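PDB 6ZS0: DMATS type aromatic prenyltransferase from Streptomyces coelicolor, which probably transfers a dimethylallyl group from dimethylallyl diphosphate to C5 of the indole ring of tryptophan. Local coordinates for residues A115-E118 / L119-L122; D279-H283 / D284-L288; S292-L295 / H296-M300; A302-L305 / H306-L309. One frame throughout, in Å; residues are numbered along the deposited sequence.

The chain builds a ten-stranded antiparallel barrel ringed by helices, the ABBA fold. All four contacts are local and follow one another in series; none nests or crosses. In each the two segments adjoin, so it closes only a turn or helix end. Contact 1 comes first, at the turn between helices 114-117 and 120-123. Contact 2 leads from the loop after strand 270-275 into helix 284-297. Contact 3 ends that helix. Contact 4 starts the next helix, 303-312. The two helices pack together: Leu288 of contact 2 lies on Leu305, His306 and Leu309, and Ser292 of contact 3 touches Ala302 and His306. Contact 1 lies across the chain's centre from the others.

Contact 1: A115-E118 / L119-L122; sequences ALDE and LLDL
Leu119 N donates to Leu116 O at 2.9 Å. One residue on, a type I beta turn runs from Asp117 to Leu120, closed by a long, weak bond of 3.4 Å from Leu120 N to Asp117 O. The chain passes here from helix 114-117 to helix 120-123. The side chain of Leu120 turns back over the turn. Its CG is anti to the carbonyl carbon (chi1 -70°), and the two methyls part. The two leucine side chains cross at a slant, and Leu120 CD2 rests on Leu116 CD1 at 3.8 Å. Leu120 CD1 lies alongside Asp117, 3.7 Å from OD1. Leu119 sets its CG 3.5 Å from Ala115 O, while Leu119 itself packs on Ala169 and strand 191-195. With an alanine in place of Leu120, the CD1 methyl of Leu116 would probably lose this neighbour and a gap would open beside Leu99 of helix 91-109. A water donates to Asp117 O and to Asp121 OD1, each at 2.6 Å. Arg172 forms a salt bridge with Asp121 OD1 and also bonds to Glu118 O. Leucine packing thus holds the inner side of the turn, water and charge its polar side.

Contact 2: D279-H283 / D284-L288; sequences DYVRH and DGEAL
Glu286 reaches back from the first turn of helix 284-297 to grip Arg282 with both carboxylate oxygens. Its CG is anti to the carbonyl carbon (chi1 -72°), and the chain runs extended beyond it. OE1 accepts from Arg282 N at 2.9 Å in a nearly straight bond, the donor lying above the carboxylate plane. OE2 offers its syn lone pair to Arg282 NH2 at 2.7 Å, forming a salt bridge. The arginine is extended from CG to NE, and OE2 lies at the edge of its guanidinium, near the plane. The two flat groups are nearly perpendicular, 84° apart, so this is not a paired, coplanar bridge. His283 holds the N-cap position. Its CG sits between the backbone N and the carbonyl carbon (chi1 52°), which brings the ring beside the first turn, its ND1 edge toward Gly285 N. Glu286 CG lies over one ring face in a CH-pi contact, 4.1 Å from the centroid. The first helical bond runs from Ala287 N to His283 O, at 3.3 Å. Val281 adds an apolar touch, CG1 to Ala287 CB at 4.2 Å. Asp284 points its carboxylate elsewhere, to Leu323 N, Ile324 N and Arg315. With an alanine at Glu286, Arg282 would probably lose both its charged mate and the acceptor of its backbone N-H, and the His283 ring its CG neighbour. One carboxylate thus joins loop to helix through a backbone N-H and a charge, and its negative charge near the helix N terminus is likely to suit the helix dipole.

Contact 3: S292-L295 / H296-M300; sequences STVL and HHHGM
His296 lays one ring face over Ser292 O, which sits 3.1 Å above the ring plane and toward its rim. The same carbonyl accepts the helical bond from His296 N. His297 repeats the helical step, its N bonding to Thr293 O at 3.0 Å. Its ring lies alongside Thr293, whose CG2 stands over one face. This CH-pi contact measures 3.8 Å from CG2 to the centroid. In His298 the ring edge meets Val294 O, with CD2 at 3.3 Å. His298 N donates to Leu295 O at 3.0 Å, and only weakly to Val294 O. Gly299, with phi 77°, is the C-prime residue of a Schellman motif, and its N bonds to His296 O. Met300 N closes the motif on Leu295 O at 3.0 Å. The Met300 chain bends at its last torsion, and CE lies 4.0 Å from Leu295 CD2, the side chains crossing at about a right angle. Both pack on Phe70 and Val339 of the barrel. His298 N and Met300 N reach Leu295 O from opposite faces of its plane. The motif thus gives Leu295 O and His296 O donors where the helix ends, while Leu295 and Met300 stay against the strands.

Contact 4: A302-L305 / H306-L309; sequences ASVL and HRAL
His306 has its CG anti to the carbonyl carbon (chi1 -69°), and a second torsion of 65° turns the ring edge back to Ala302. ND1 then donates to Ala302 O at 2.9 Å. The oxygen lies near the ring plane, but the donor stands above the carbonyl plane, 55° out of it. The bond requires a proton on ND1. Ala302 O also takes a weak bond from His306 N at 3.3 Å, so one residue holds this carbonyl with both side chain and backbone. Arg307 starts with its CG likewise anti to the carbonyl carbon, then bends at its third torsion. The bend brings the guanidinium back across Val304. CA of Val304 lies over one face of the group, and Val304 CG2 comes within 3.4 Å of Arg307 NH2. Ser303 OG is taken by Asp301 OD1. On the buried side, Leu305 CD1 meets Leu309 CD1 at 4.2 Å and Ala308 CB at 4.5 Å. Helical bonds run beneath, such as Ala308 N to Val304 O at 2.8 Å. Leu305, Ala308 and Leu309 pack on strand 338-344, while Val304 and Arg307 touch Val20 of helix 6-20. His306, though exposed, leans on Leu288 and Ser292 of helix 284-297. The arrangement is the start of an amphipathic helix, Arg307 on the solvent side and leucines on the strands, as in the helical layer around the barrel of the ABBA prenyltransferase fold.

Contact 1: A115-E118 / L119-L122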
ATOM      1  N   ALA A 115      16.916  12.097  -2.872  1.00 26.47           N
ATOM      2  CA  ALA A 115      16.373  11.206  -3.922  1.00 25.73           C
ATOM      3  C   ALA A 115      14.968  11.686  -4.325  1.00 24.09           C
ATOM      4  O   ALA A 115      14.654  11.713  -5.522  1.00 23.51           O
ATOM      5  CB  ALA A 115      16.369   9.783  -3.436  1.00 26.26           C
ATOM      6  N   LEU A 116      14.157  12.098  -3.371  1.00 22.54           N
ATOM      7  CA  LEU A 116      12.816  12.648  -3.677  1.00 21.71           C
ATOM      8  C   LEU A 116      12.990  13.956  -4.455  1.00 22.21           C
ATOM      9  O   LEU A 116      12.326  14.135  -5.432  1.00 21.25           O
ATOM     10  CB  LEU A 116      12.051  12.859  -2.368  1.00 21.26           C
ATOM     11  CG  LEU A 116      10.663  13.446  -2.512  1.00 21.24           C
ATOM     12  CD1 LEU A 116       9.804  12.626  -3.466  1.00 21.17           C
ATOM     13  CD2 LEU A 116       9.999  13.593  -1.152  1.00 21.51           C
ATOM     14  N   ASP A 117      13.880  14.835  -3.994  1.00 23.00           N
ATOM     15  CA  ASP A 117      14.096  16.168  -4.609  1.00 24.34           C
ATOM     16  C   ASP A 117      14.491  16.026  -6.074  1.00 23.98           C
ATOM     17  O   ASP A 117      14.027  16.830  -6.877  1.00 23.07           O
ATOM     18  CB  ASP A 117      15.142  16.947  -3.824  1.00 25.55           C
ATOM     19  CG  ASP A 117      14.626  17.487  -2.505  1.00 27.66           C
ATOM     20  OD1 ASP A 117      13.384  17.539  -2.318  1.00 28.69           O
ATOM     21  OD2 ASP A 117      15.467  17.880  -1.685  1.00 31.22           O
ATOM     22  N   GLU A 118      15.292  15.017  -6.392  1.00 24.04           N
ATOM     23  CA  GLU A 118      15.733  14.676  -7.764  1.00 25.82           C
ATOM     24  C   GLU A 118      14.534  14.428  -8.686  1.00 24.48           C
ATOM     25  O   GLU A 118      14.732  14.565  -9.896  1.00 25.09           O
ATOM     26  CB  GLU A 118      16.631  13.435  -7.758  1.00 28.10           C
ATOM     27  CG  GLU A 118      18.008  13.699  -7.247  1.00 31.07           C
ATOM     28  CD  GLU A 118      18.915  14.431  -8.225  1.00 34.01           C
ATOM     29  OE1 GLU A 118      18.508  14.610  -9.424  1.00 35.90           O
ATOM     30  OE2 GLU A 118      20.014  14.821  -7.798  1.00 37.31           O
ATOM     31  N   LEU A 119      13.343  14.104  -8.143  1.00 22.84           N
ATOM     32  CA  LEU A 119      12.170  13.636  -8.945  1.00 22.86           C
ATOM     33  C   LEU A 119      11.032  14.652  -8.996  1.00 21.78           C
ATOM     34  O   LEU A 119      10.097  14.410  -9.777  1.00 21.73           O
ATOM     35  CB  LEU A 119      11.635  12.344  -8.327  1.00 23.00           C
ATOM     36  CG  LEU A 119      12.603  11.170  -8.307  1.00 23.74           C
ATOM     37  CD1 LEU A 119      11.887   9.921  -7.854  1.00 24.35           C
ATOM     38  CD2 LEU A 119      13.264  10.953  -9.649  1.00 24.68           C
ATOM     39  N   LEU A 120      11.052  15.721  -8.197  1.00 21.80           N
ATOM     40  CA  LEU A 120       9.819  16.525  -7.948  1.00 22.51           C
ATOM     41  C   LEU A 120       9.298  17.198  -9.219  1.00 22.87           C
ATOM     42  O   LEU A 120       8.074  17.313  -9.357  1.00 22.64           O
ATOM     43  CB  LEU A 120      10.090  17.562  -6.856  1.00 23.04           C
ATOM     44  CG  LEU A 120      10.267  16.996  -5.452  1.00 23.37           C
ATOM     45  CD1 LEU A 120      10.381  18.120  -4.460  1.00 23.78           C
ATOM     46  CD2 LEU A 120       9.128  16.055  -5.069  1.00 23.55           C
ATOM     47  N   ASP A 121      10.163  17.669 -10.113  1.00 23.38           N
ATOM     48  CA  ASP A 121       9.675  18.320 -11.352  1.00 24.32           C
ATOM     49  C   ASP A 121       8.923  17.302 -12.214  1.00 23.59           C
ATOM     50  O   ASP A 121       7.965  17.717 -12.910  1.00 24.92           O
ATOM     51  CB  ASP A 121      10.783  18.967 -12.163  1.00 25.45           C
ATOM     52  CG  ASP A 121      11.851  17.985 -12.547  1.00 26.78           C
ATOM     53  OD1 ASP A 121      12.467  17.433 -11.625  1.00 27.69           O
ATOM     54  OD2 ASP A 121      12.024  17.756 -13.747  1.00 28.28           O
ATOM     55  N   LEU A 122       9.322  16.026 -12.187  1.00 21.88           N
ATOM     56  CA  LEU A 122       8.648  14.969 -12.980  1.00 21.35           C
ATOM     57  C   LEU A 122       7.263  14.708 -12.393  1.00 20.17           C
ATOM     58  O   LEU A 122       6.319  14.494 -13.179  1.00 19.60           O
ATOM     59  CB  LEU A 122       9.446  13.669 -12.956  1.00 22.03           C
ATOM     60  CG  LEU A 122      10.806  13.679 -13.649  1.00 22.89           C
ATOM     61  CD1 LEU A 122      11.558  12.418 -13.308  1.00 23.29           C
ATOM     62  CD2 LEU A 122      10.655  13.816 -15.154  1.00 23.60           C
TER
HETATM   63  O   HOH W   1      13.450  17.761  -9.220  1.00 33.68           O

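Contact 2: D279-H283 / D284-L288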
ATOM      1  N   ASP A 279     -12.003  -8.526  -4.788  1.00 15.72           N
ATOM      2  CA  ASP A 279     -12.819  -8.673  -6.017  1.00 16.02           C
ATOM      3  C   ASP A 279     -13.116 -10.145  -6.311  1.00 16.26           C
ATOM      4  O   ASP A 279     -13.881 -10.378  -7.202  1.00 16.03           O
ATOM      5  CB  ASP A 279     -12.118  -8.050  -7.220  1.00 15.81           C
ATOM      6  CG  ASP A 279     -12.075  -6.545  -7.201  1.00 15.78           C
ATOM      7  OD1 ASP A 279     -12.670  -5.941  -6.283  1.00 15.66           O
ATOM      8  OD2 ASP A 279     -11.527  -5.986  -8.176  1.00 15.78           O
ATOM      9  N   TYR A 280     -12.581 -11.084  -5.531  1.00 16.78           N
ATOM     10  CA  TYR A 280     -12.566 -12.531  -5.920  1.00 17.63           C
ATOM     11  C   TYR A 280     -13.148 -13.401  -4.809  1.00 18.57           C
ATOM     12  O   TYR A 280     -12.969 -14.627  -4.885  1.00 20.29           O
ATOM     13  CB  TYR A 280     -11.140 -12.983  -6.289  1.00 17.59           C
ATOM     14  CG  TYR A 280     -10.583 -12.191  -7.449  1.00 17.45           C
ATOM     15  CD1 TYR A 280     -11.201 -12.206  -8.676  1.00 17.55           C
ATOM     16  CD2 TYR A 280      -9.456 -11.405  -7.307  1.00 17.41           C
ATOM     17  CE1 TYR A 280     -10.747 -11.441  -9.733  1.00 17.54           C
ATOM     18  CE2 TYR A 280      -8.959 -10.653  -8.356  1.00 17.39           C
ATOM     19  CZ  TYR A 280      -9.601 -10.676  -9.583  1.00 17.45           C
ATOM     20  OH  TYR A 280      -9.179  -9.902 -10.629  1.00 17.38           O
ATOM     21  N   VAL A 281     -13.814 -12.808  -3.828  1.00 18.46           N
ATOM     22  CA  VAL A 281     -14.378 -13.546  -2.666  1.00 19.14           C
ATOM     23  C   VAL A 281     -15.839 -13.157  -2.471  1.00 20.05           C
ATOM     24  O   VAL A 281     -16.217 -12.068  -2.880  1.00 18.87           O
ATOM     25  CB  VAL A 281     -13.590 -13.238  -1.391  1.00 18.94           C
ATOM     26  CG1 VAL A 281     -12.178 -13.754  -1.484  1.00 19.18           C
ATOM     27  CG2 VAL A 281     -13.615 -11.756  -1.069  1.00 18.56           C
ATOM     28  N   ARG A 282     -16.589 -13.995  -1.754  1.00 21.77           N
ATOM     29  CA  ARG A 282     -17.972 -13.669  -1.323  1.00 23.11           C
ATOM     30  C   ARG A 282     -17.930 -12.695  -0.151  1.00 22.41           C
ATOM     31  O   ARG A 282     -18.850 -11.909  -0.030  1.00 21.87           O
ATOM     32  CB  ARG A 282     -18.713 -14.922  -0.864  1.00 25.33           C
ATOM     33  CG  ARG A 282     -18.896 -15.980  -1.929  1.00 27.79           C
ATOM     34  CD  ARG A 282     -19.566 -17.220  -1.333  1.00 30.26           C
ATOM     35  NE  ARG A 282     -19.915 -18.232  -2.330  1.00 33.33           N
ATOM     36  CZ  ARG A 282     -19.081 -19.156  -2.823  1.00 34.80           C
ATOM     37  NH1 ARG A 282     -19.524 -20.023  -3.725  1.00 36.36           N
ATOM     38  NH2 ARG A 282     -17.813 -19.200  -2.430  1.00 34.97           N
ATOM     39  N   HIS A 283     -16.928 -12.805   0.716  1.00 21.83           N
ATOM     40  CA  HIS A 283     -16.843 -12.021   1.970  1.00 22.26           C
ATOM     41  C   HIS A 283     -15.440 -12.123   2.549  1.00 21.65           C
ATOM     42  O   HIS A 283     -14.612 -12.926   2.048  1.00 21.29           O
ATOM     43  CB  HIS A 283     -17.936 -12.446   2.980  1.00 23.02           C
ATOM     44  CG  HIS A 283     -17.971 -13.913   3.242  1.00 23.96           C
ATOM     45  ND1 HIS A 283     -16.976 -14.545   3.933  1.00 24.26           N
ATOM     46  CD2 HIS A 283     -18.868 -14.868   2.890  1.00 24.96           C
ATOM     47  CE1 HIS A 283     -17.257 -15.843   4.020  1.00 24.76           C
ATOM     48  NE2 HIS A 283     -18.415 -16.060   3.387  1.00 25.23           N
ATOM     49  N   ASP A 284     -15.176 -11.347   3.583  1.00 21.62           N
ATOM     50  CA  ASP A 284     -13.848 -11.315   4.229  1.00 21.69           C
ATOM     51  C   ASP A 284     -13.548 -12.620   4.957  1.00 21.85           C
ATOM     52  O   ASP A 284     -12.363 -12.892   5.200  1.00 21.62           O
ATOM     53  CB  ASP A 284     -13.731 -10.096   5.143  1.00 21.98           C
ATOM     54  CG  ASP A 284     -13.420  -8.870   4.326  1.00 22.54           C
ATOM     55  OD1 ASP A 284     -12.361  -8.906   3.657  1.00 23.79           O
ATOM     56  OD2 ASP A 284     -14.198  -7.907   4.385  1.00 21.96           O
ATOM     57  N   GLY A 285     -14.544 -13.436   5.280  1.00 22.41           N
ATOM     58  CA  GLY A 285     -14.249 -14.782   5.824  1.00 22.66           C
ATOM     59  C   GLY A 285     -13.428 -15.597   4.829  1.00 22.80           C
ATOM     60  O   GLY A 285     -12.443 -16.270   5.230  1.00 22.96           O
ATOM     61  N   GLU A 286     -13.819 -15.565   3.561  1.00 23.04           N
ATOM     62  CA  GLU A 286     -13.109 -16.254   2.461  1.00 23.17           C
ATOM     63  C   GLU A 286     -11.741 -15.614   2.255  1.00 22.16           C
ATOM     64  O   GLU A 286     -10.781 -16.330   2.091  1.00 22.04           O
ATOM     65  CB  GLU A 286     -13.917 -16.190   1.178  1.00 24.61           C
ATOM     66  CG  GLU A 286     -15.141 -17.059   1.200  1.00 26.11           C
ATOM     67  CD  GLU A 286     -15.771 -17.251  -0.167  1.00 27.06           C
ATOM     68  OE1 GLU A 286     -15.361 -16.564  -1.116  1.00 26.15           O
ATOM     69  OE2 GLU A 286     -16.683 -18.091  -0.277  1.00 29.84           O
ATOM     70  N   ALA A 287     -11.654 -14.281   2.245  1.00 21.26           N
ATOM     71  CA  ALA A 287     -10.346 -13.607   2.081  1.00 20.92           C
ATOM     72  C   ALA A 287      -9.393 -14.045   3.203  1.00 21.18           C
ATOM     73  O   ALA A 287      -8.213 -14.307   2.904  1.00 20.35           O
ATOM     74  CB  ALA A 287     -10.532 -12.119   2.018  1.00 20.39           C
ATOM     75  N   LEU A 288      -9.891 -14.113   4.447  1.00 21.83           N
ATOM     76  CA  LEU A 288      -9.094 -14.492   5.637  1.00 23.15           C
ATOM     77  C   LEU A 288      -8.631 -15.948   5.476  1.00 23.05           C
ATOM     78  O   LEU A 288      -7.435 -16.241   5.740  1.00 22.79           O
ATOM     79  CB  LEU A 288      -9.917 -14.280   6.917  1.00 24.63           C
ATOM     80  CG  LEU A 288      -9.111 -14.257   8.225  1.00 26.28           C
ATOM     81  CD1 LEU A 288      -8.156 -13.077   8.271  1.00 26.70           C
ATOM     82  CD2 LEU A 288     -10.020 -14.181   9.446  1.00 26.56           C
TER

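Contact 3: S292-L295 / H296-M300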
ATOM      1  N   SER A 292      -4.808 -17.113   5.177  1.00 23.57           N
ATOM      2  CA  SER A 292      -4.304 -18.097   6.170  1.00 24.47           C
ATOM      3  C   SER A 292      -3.577 -19.229   5.430  1.00 25.05           C
ATOM      4  O   SER A 292      -2.500 -19.634   5.884  1.00 26.09           O
ATOM      5  CB  SER A 292      -5.415 -18.577   7.050  1.00 24.52           C
ATOM      6  OG  SER A 292      -5.938 -17.515   7.832  1.00 24.37           O
ATOM      7  N   THR A 293      -4.112 -19.691   4.303  1.00 25.60           N
ATOM      8  CA  THR A 293      -3.483 -20.736   3.441  1.00 26.10           C
ATOM      9  C   THR A 293      -2.129 -20.239   2.919  1.00 26.30           C
ATOM     10  O   THR A 293      -1.153 -20.998   2.975  1.00 26.31           O
ATOM     11  CB  THR A 293      -4.398 -21.154   2.291  1.00 26.64           C
ATOM     12  OG1 THR A 293      -5.610 -21.638   2.872  1.00 27.37           O
ATOM     13  CG2 THR A 293      -3.769 -22.208   1.403  1.00 26.77           C
ATOM     14  N   VAL A 294      -2.051 -19.010   2.428  1.00 25.15           N
ATOM     15  CA  VAL A 294      -0.773 -18.450   1.895  1.00 25.77           C
ATOM     16  C   VAL A 294       0.260 -18.399   3.019  1.00 26.71           C
ATOM     17  O   VAL A 294       1.440 -18.769   2.788  1.00 27.45           O
ATOM     18  CB  VAL A 294      -0.978 -17.061   1.273  1.00 25.61           C
ATOM     19  CG1 VAL A 294       0.353 -16.449   0.858  1.00 25.50           C
ATOM     20  CG2 VAL A 294      -1.938 -17.127   0.088  1.00 25.82           C
ATOM     21  N   LEU A 295      -0.144 -17.920   4.188  1.00 27.07           N
ATOM     22  CA  LEU A 295       0.767 -17.801   5.340  1.00 26.67           C
ATOM     23  C   LEU A 295       1.297 -19.195   5.700  1.00 27.88           C
ATOM     24  O   LEU A 295       2.556 -19.355   5.828  1.00 27.76           O
ATOM     25  CB  LEU A 295       0.018 -17.149   6.501  1.00 26.78           C
ATOM     26  CG  LEU A 295      -0.212 -15.650   6.357  1.00 26.33           C
ATOM     27  CD1 LEU A 295      -1.198 -15.168   7.411  1.00 26.55           C
ATOM     28  CD2 LEU A 295       1.102 -14.889   6.472  1.00 26.56           C
ATOM     29  N   HIS A 296       0.404 -20.175   5.791  1.00 28.40           N
ATOM     30  CA  HIS A 296       0.770 -21.574   6.152  1.00 30.82           C
ATOM     31  C   HIS A 296       1.780 -22.128   5.131  1.00 32.73           C
ATOM     32  O   HIS A 296       2.767 -22.790   5.565  1.00 34.09           O
ATOM     33  CB  HIS A 296      -0.492 -22.426   6.305  1.00 30.38           C
ATOM     34  CG  HIS A 296      -1.318 -22.057   7.496  1.00 30.20           C
ATOM     35  ND1 HIS A 296      -2.628 -22.480   7.651  1.00 30.08           N
ATOM     36  CD2 HIS A 296      -1.057 -21.267   8.551  1.00 30.36           C
ATOM     37  CE1 HIS A 296      -3.115 -22.010   8.759  1.00 29.54           C
ATOM     38  NE2 HIS A 296      -2.173 -21.261   9.343  1.00 30.98           N
ATOM     39  N   HIS A 297       1.619 -21.802   3.847  1.00 34.84           N
ATOM     40  CA  HIS A 297       2.462 -22.310   2.725  1.00 37.64           C
ATOM     41  C   HIS A 297       3.874 -21.708   2.801  1.00 38.06           C
ATOM     42  O   HIS A 297       4.800 -22.305   2.235  1.00 38.36           O
ATOM     43  CB  HIS A 297       1.775 -22.046   1.375  1.00 39.70           C
ATOM     44  CG  HIS A 297       0.596 -22.928   1.117  1.00 42.71           C
ATOM     45  ND1 HIS A 297       0.015 -23.056  -0.139  1.00 44.68           N
ATOM     46  CD2 HIS A 297      -0.103 -23.742   1.944  1.00 45.11           C
ATOM     47  CE1 HIS A 297      -0.993 -23.906  -0.071  1.00 45.59           C
ATOM     48  NE2 HIS A 297      -1.082 -24.347   1.203  1.00 46.54           N
ATOM     49  N   HIS A 298       4.032 -20.577   3.480  1.00 37.93           N
ATOM     50  CA  HIS A 298       5.328 -19.860   3.631  1.00 38.25           C
ATOM     51  C   HIS A 298       5.787 -19.917   5.088  1.00 38.56           C
ATOM     52  O   HIS A 298       6.613 -19.061   5.470  1.00 39.83           O
ATOM     53  CB  HIS A 298       5.199 -18.437   3.055  1.00 37.60           C
ATOM     54  CG  HIS A 298       5.066 -18.449   1.573  1.00 37.02           C
ATOM     55  ND1 HIS A 298       6.155 -18.610   0.745  1.00 37.81           N
ATOM     56  CD2 HIS A 298       3.986 -18.373   0.769  1.00 36.56           C
ATOM     57  CE1 HIS A 298       5.756 -18.635  -0.512  1.00 37.32           C
ATOM     58  NE2 HIS A 298       4.429 -18.510  -0.525  1.00 37.37           N
ATOM     59  N   GLY A 299       5.241 -20.866   5.860  1.00 38.98           N
ATOM     60  CA  GLY A 299       5.737 -21.289   7.177  1.00 39.89           C
ATOM     61  C   GLY A 299       5.389 -20.328   8.293  1.00 39.79           C
ATOM     62  O   GLY A 299       6.198 -20.224   9.222  1.00 40.65           O
ATOM     63  N   MET A 300       4.225 -19.677   8.244  1.00 38.79           N
ATOM     64  CA  MET A 300       3.873 -18.587   9.204  1.00 38.45           C
ATOM     65  C   MET A 300       2.496 -18.850   9.807  1.00 38.60           C
ATOM     66  O   MET A 300       1.685 -19.516   9.154  1.00 37.88           O
ATOM     67  CB  MET A 300       3.928 -17.212   8.526  1.00 38.19           C
ATOM     68  CG  MET A 300       5.354 -16.876   8.133  1.00 38.43           C
ATOM     69  SD  MET A 300       5.607 -15.319   7.307  1.00 37.38           S
ATOM     70  CE  MET A 300       4.932 -15.681   5.681  1.00 35.45           C
TER

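Contact 4: A302-L305 / H306-L309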
ATOM      1  N   ALA A 302      -1.236 -17.557  11.248  1.00 34.34           N
ATOM      2  CA  ALA A 302      -2.270 -16.627  10.735  1.00 32.57           C
ATOM      3  C   ALA A 302      -3.149 -16.039  11.856  1.00 31.51           C
ATOM      4  O   ALA A 302      -3.957 -15.175  11.552  1.00 30.59           O
ATOM      5  CB  ALA A 302      -3.110 -17.361   9.732  1.00 32.32           C
ATOM      6  N   SER A 303      -3.022 -16.472  13.120  1.00 31.65           N
ATOM      7  CA  SER A 303      -3.891 -15.992  14.228  1.00 31.11           C
ATOM      8  C   SER A 303      -3.780 -14.461  14.393  1.00 28.64           C
ATOM      9  O   SER A 303      -4.795 -13.830  14.709  1.00 27.84           O
ATOM     10  CB  SER A 303      -3.597 -16.731  15.527  1.00 33.18           C
ATOM     11  OG  SER A 303      -2.318 -16.397  16.020  1.00 35.05           O
ATOM     12  N   VAL A 304      -2.612 -13.864  14.153  1.00 27.48           N
ATOM     13  CA  VAL A 304      -2.456 -12.386  14.272  1.00 26.05           C
ATOM     14  C   VAL A 304      -3.365 -11.714  13.235  1.00 24.28           C
ATOM     15  O   VAL A 304      -3.993 -10.721  13.575  1.00 23.96           O
ATOM     16  CB  VAL A 304      -0.989 -11.924  14.145  1.00 26.48           C
ATOM     17  CG1 VAL A 304      -0.863 -10.434  13.884  1.00 26.06           C
ATOM     18  CG2 VAL A 304      -0.179 -12.278  15.380  1.00 27.30           C
ATOM     19  N   LEU A 305      -3.467 -12.253  12.023  1.00 23.53           N
ATOM     20  CA  LEU A 305      -4.316 -11.624  10.977  1.00 22.48           C
ATOM     21  C   LEU A 305      -5.792 -11.712  11.378  1.00 22.68           C
ATOM     22  O   LEU A 305      -6.516 -10.749  11.116  1.00 21.64           O
ATOM     23  CB  LEU A 305      -4.060 -12.273   9.623  1.00 22.55           C
ATOM     24  CG  LEU A 305      -4.834 -11.656   8.455  1.00 22.47           C
ATOM     25  CD1 LEU A 305      -4.434 -10.198   8.190  1.00 21.92           C
ATOM     26  CD2 LEU A 305      -4.632 -12.482   7.200  1.00 23.06           C
ATOM     27  N   HIS A 306      -6.217 -12.800  12.034  1.00 22.81           N
ATOM     28  CA  HIS A 306      -7.609 -12.914  12.561  1.00 24.21           C
ATOM     29  C   HIS A 306      -7.868 -11.823  13.604  1.00 23.68           C
ATOM     30  O   HIS A 306      -8.933 -11.186  13.548  1.00 23.96           O
ATOM     31  CB  HIS A 306      -7.885 -14.309  13.138  1.00 25.33           C
ATOM     32  CG  HIS A 306      -7.931 -15.376  12.109  1.00 27.39           C
ATOM     33  ND1 HIS A 306      -6.833 -15.722  11.365  1.00 27.83           N
ATOM     34  CD2 HIS A 306      -8.930 -16.192  11.709  1.00 29.18           C
ATOM     35  CE1 HIS A 306      -7.147 -16.689  10.538  1.00 28.59           C
ATOM     36  NE2 HIS A 306      -8.426 -17.014  10.743  1.00 30.21           N
ATOM     37  N   ARG A 307      -6.922 -11.583  14.505  1.00 24.18           N
ATOM     38  CA  ARG A 307      -7.052 -10.510  15.518  1.00 25.26           C
ATOM     39  C   ARG A 307      -7.022  -9.141  14.830  1.00 23.66           C
ATOM     40  O   ARG A 307      -7.732  -8.242  15.301  1.00 23.68           O
ATOM     41  CB  ARG A 307      -5.950 -10.616  16.568  1.00 27.87           C
ATOM     42  CG  ARG A 307      -6.077 -11.876  17.412  1.00 30.94           C
ATOM     43  CD  ARG A 307      -5.141 -11.882  18.603  1.00 34.42           C
ATOM     44  NE  ARG A 307      -4.016 -12.784  18.382  1.00 38.46           N
ATOM     45  CZ  ARG A 307      -2.725 -12.447  18.418  1.00 40.87           C
ATOM     46  NH1 ARG A 307      -2.343 -11.196  18.673  1.00 42.37           N
ATOM     47  NH2 ARG A 307      -1.814 -13.380  18.202  1.00 42.59           N
ATOM     48  N   ALA A 308      -6.227  -8.996  13.763  1.00 22.41           N
ATOM     49  CA  ALA A 308      -6.091  -7.715  13.029  1.00 21.92           C
ATOM     50  C   ALA A 308      -7.454  -7.317  12.464  1.00 22.07           C
ATOM     51  O   ALA A 308      -7.825  -6.163  12.582  1.00 22.01           O
ATOM     52  CB  ALA A 308      -5.054  -7.850  11.952  1.00 21.51           C
ATOM     53  N   LEU A 309      -8.176  -8.234  11.833  1.00 22.25           N
ATOM     54  CA  LEU A 309      -9.504  -7.895  11.287  1.00 23.94           C
ATOM     55  C   LEU A 309     -10.440  -7.413  12.401  1.00 23.84           C
ATOM     56  O   LEU A 309     -11.086  -6.393  12.199  1.00 24.04           O
ATOM     57  CB  LEU A 309     -10.082  -9.056  10.476  1.00 25.00           C
ATOM     58  CG  LEU A 309      -9.893  -8.863   8.980  1.00 26.93           C
ATOM     59  CD1 LEU A 309      -8.407  -8.833   8.654  1.00 27.27           C
ATOM     60  CD2 LEU A 309     -10.616  -9.938   8.182  1.00 27.71           C
TER